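Local coordinates for protein aspartate aminotransferase (Giardia lamblia, PDB 3MEB) that probably catalyses, with pyridoxal 5'-phosphate as cofactor and as a homodimer, the transfer of the amino group from L-aspartate to 2-oxoglutarate, giving oxaloacetate and L-glutamate, at residues Arg371-Pro376 against Ala436-Val441. Residues are numbered along the deposited sequence; the frame is centred on the assembly and turned at random.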
ATOM      1  N   ARG A 371      -9.211  -3.639 -45.786  1.00 12.63           N
ATOM      2  CA  ARG A 371     -10.677  -3.625 -45.869  1.00 12.28           C
ATOM      3  C   ARG A 371     -11.228  -2.246 -46.206  1.00 11.28           C
ATOM      4  O   ARG A 371     -12.423  -2.055 -46.208  1.00 12.30           O
ATOM      5  CB  ARG A 371     -11.302  -4.085 -44.562  1.00 12.91           C
ATOM      6  CG  ARG A 371     -11.103  -5.554 -44.222  1.00 14.87           C
ATOM      7  CD  ARG A 371     -11.777  -5.830 -42.904  1.00 18.33           C
ATOM      8  NE  ARG A 371     -11.901  -7.252 -42.612  1.00 20.03           N
ATOM      9  CZ  ARG A 371     -10.915  -8.027 -42.171  1.00 19.62           C
ATOM     10  NH1 ARG A 371      -9.687  -7.543 -41.986  1.00 20.51           N
ATOM     11  NH2 ARG A 371     -11.162  -9.303 -41.932  1.00 20.10           N
ATOM     12  N   LYS A 372     -10.367  -1.292 -46.501  1.00  9.45           N
ATOM     13  CA  LYS A 372     -10.793   0.080 -46.702  1.00  8.73           C
ATOM     14  C   LYS A 372     -11.740   0.530 -45.576  1.00  8.10           C
ATOM     15  O   LYS A 372     -12.668   1.295 -45.800  1.00  8.75           O
ATOM     16  CB  LYS A 372     -11.415   0.253 -48.118  1.00  9.00           C
ATOM     17  N   THR A 373     -11.483   0.070 -44.353  1.00  6.44           N
ATOM     18  CA  THR A 373     -12.319   0.420 -43.212  1.00  5.64           C
ATOM     19  C   THR A 373     -12.347   1.948 -42.914  1.00  5.05           C
ATOM     20  O   THR A 373     -11.305   2.532 -42.598  1.00  5.69           O
ATOM     21  CB  THR A 373     -11.879  -0.335 -41.915  1.00  4.91           C
ATOM     22  OG1 THR A 373     -11.808  -1.752 -42.164  1.00  4.48           O
ATOM     23  CG2 THR A 373     -12.853  -0.065 -40.830  1.00  4.76           C
ATOM     24  N   PRO A 374     -13.539   2.572 -42.991  1.00  4.64           N
ATOM     25  CA  PRO A 374     -13.681   3.992 -42.633  1.00  4.93           C
ATOM     26  C   PRO A 374     -13.131   4.265 -41.221  1.00  4.89           C
ATOM     27  O   PRO A 374     -13.262   3.411 -40.293  1.00  5.63           O
ATOM     28  CB  PRO A 374     -15.199   4.252 -42.723  1.00  5.30           C
ATOM     29  CG  PRO A 374     -15.754   3.133 -43.531  1.00  4.74           C
ATOM     30  CD  PRO A 374     -14.828   1.962 -43.360  1.00  4.47           C
ATOM     31  N   GLY A 375     -12.466   5.419 -41.079  1.00  5.03           N
ATOM     32  CA  GLY A 375     -11.844   5.831 -39.811  1.00  4.67           C
ATOM     33  C   GLY A 375     -12.446   7.098 -39.249  1.00  4.35           C
ATOM     34  O   GLY A 375     -13.314   7.697 -39.871  1.00  4.84           O
ATOM     35  N   PRO A 376     -12.043   7.475 -38.028  1.00  4.98           N
ATOM     36  CA  PRO A 376     -12.622   8.611 -37.349  1.00  4.38           C
ATOM     37  C   PRO A 376     -11.971   9.903 -37.802  1.00  4.66           C
ATOM     38  O   PRO A 376     -10.994   9.872 -38.571  1.00  4.51           O
ATOM     39  CB  PRO A 376     -12.255   8.350 -35.895  1.00  4.63           C
ATOM     40  CG  PRO A 376     -10.894   7.760 -36.008  1.00  5.45           C
ATOM     41  CD  PRO A 376     -10.972   6.857 -37.224  1.00  4.17           C
ATOM     42  N   ALA A 436     -14.090  -6.945 -36.873  1.00  4.48           N
ATOM     43  CA  ALA A 436     -15.060  -6.452 -35.913  1.00  4.42           C
ATOM     44  C   ALA A 436     -15.204  -4.950 -35.987  1.00  4.18           C
ATOM     45  O   ALA A 436     -16.304  -4.433 -35.934  1.00  4.52           O
ATOM     46  CB  ALA A 436     -14.690  -6.891 -34.468  1.00  3.38           C
ATOM     47  N   ILE A 437     -14.087  -4.243 -36.086  1.00  4.43           N
ATOM     48  CA  ILE A 437     -14.111  -2.784 -36.171  1.00  4.12           C
ATOM     49  C   ILE A 437     -14.819  -2.344 -37.473  1.00  4.14           C
ATOM     50  O   ILE A 437     -15.602  -1.370 -37.488  1.00  3.37           O
ATOM     51  CB  ILE A 437     -12.667  -2.206 -36.067  1.00  3.89           C
ATOM     52  CG1 ILE A 437     -12.134  -2.404 -34.625  1.00  4.13           C
ATOM     53  CG2 ILE A 437     -12.663  -0.745 -36.448  1.00  4.25           C
ATOM     54  CD1 ILE A 437     -10.684  -2.060 -34.418  1.00  2.41           C
ATOM     55  N   HIS A 438     -14.581  -3.098 -38.540  1.00  4.33           N
ATOM     56  CA  HIS A 438     -15.205  -2.807 -39.826  1.00  4.95           C
ATOM     57  C   HIS A 438     -16.718  -2.941 -39.744  1.00  5.29           C
ATOM     58  O   HIS A 438     -17.460  -2.089 -40.234  1.00  5.69           O
ATOM     59  CB  HIS A 438     -14.623  -3.713 -40.901  1.00  5.87           C
ATOM     60  CG  HIS A 438     -15.115  -3.411 -42.276  1.00  7.05           C
ATOM     61  ND1 HIS A 438     -14.471  -2.531 -43.114  1.00 10.77           N
ATOM     62  CD2 HIS A 438     -16.193  -3.866 -42.960  1.00  9.28           C
ATOM     63  CE1 HIS A 438     -15.124  -2.462 -44.264  1.00 10.16           C
ATOM     64  NE2 HIS A 438     -16.177  -3.258 -44.194  1.00  9.23           N
ATOM     65  N   ASP A 439     -17.154  -3.984 -39.051  1.00  5.76           N
ATOM     66  CA  ASP A 439     -18.555  -4.270 -38.849  1.00  6.26           C
ATOM     67  C   ASP A 439     -19.200  -3.160 -38.026  1.00  6.62           C
ATOM     68  O   ASP A 439     -20.222  -2.610 -38.435  1.00  7.17           O
ATOM     69  CB  ASP A 439     -18.703  -5.616 -38.150  1.00  6.41           C
ATOM     70  CG  ASP A 439     -20.138  -6.003 -37.956  1.00  7.40           C
ATOM     71  OD1 ASP A 439     -20.912  -5.766 -38.897  1.00  7.28           O
ATOM     72  OD2 ASP A 439     -20.474  -6.529 -36.867  1.00  6.15           O
ATOM     73  N   ALA A 440     -18.580  -2.805 -36.889  1.00  7.09           N
ATOM     74  CA  ALA A 440     -19.104  -1.748 -36.001  1.00  7.09           C
ATOM     75  C   ALA A 440     -19.278  -0.404 -36.698  1.00  8.31           C
ATOM     76  O   ALA A 440     -20.294   0.265 -36.513  1.00  8.40           O
ATOM     77  CB  ALA A 440     -18.216  -1.597 -34.744  1.00  7.77           C
ATOM     78  N   VAL A 441     -18.290  -0.046 -37.523  1.00  8.47           N
ATOM     79  CA  VAL A 441     -18.181   1.250 -38.170  1.00  8.90           C
ATOM     80  C   VAL A 441     -19.066   1.302 -39.434  1.00  9.43           C
ATOM     81  O   VAL A 441     -19.599   2.362 -39.787  1.00  9.26           O
ATOM     82  CB  VAL A 441     -16.661   1.534 -38.436  1.00  8.95           C
ATOM     83  CG1 VAL A 441     -16.410   2.604 -39.439  1.00  9.15           C
ATOM     84  CG2 VAL A 441     -15.953   1.836 -37.082  1.00  7.56           C
TER
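A Schellman motif ends the long helix 340-370, and the loop leaving it packs on the C-terminal helix 430-443 of this aminotransferase, with Thr-373 meeting His-438 at the centre. Lys-372, with positive phi, is the C-prime residue of the motif; the turn brings Thr-373 onto the second helix, its CA 5.5 Å from that of His-438. One hydrogen bond joins the two side chains, Thr-373 OG1 to His-438 ND1 at 2.9 Å, and the hydroxyl approaches the imidazole at its edge, near the ring plane. His-438 CG lies anti to its backbone N (chi1 -175°), which swings the ring out toward the loop. Thr-373 OG1 also makes a weak hydrogen bond back to Leu-368 O, so the hydroxyl links the end of one helix to the flank of the other. Thr-373 CG2 rests 3.7 Å from His-438 CA, against the helix backbone. Arg-371 runs extended from CG to NE beside the imidazole, its CD 4.1 Å from His-438 CB, and carries its guanidinium to a salt bridge with Asp-431, two turns before His-438 on helix 430-443. Further along the loop, Pro-374 meets Val-441, which Phe-446 and Leu-397 also touch. Here Val-441 CG1 sits 3.9 Å from Pro-374 CB and 3.4 Å from Pro-374 O.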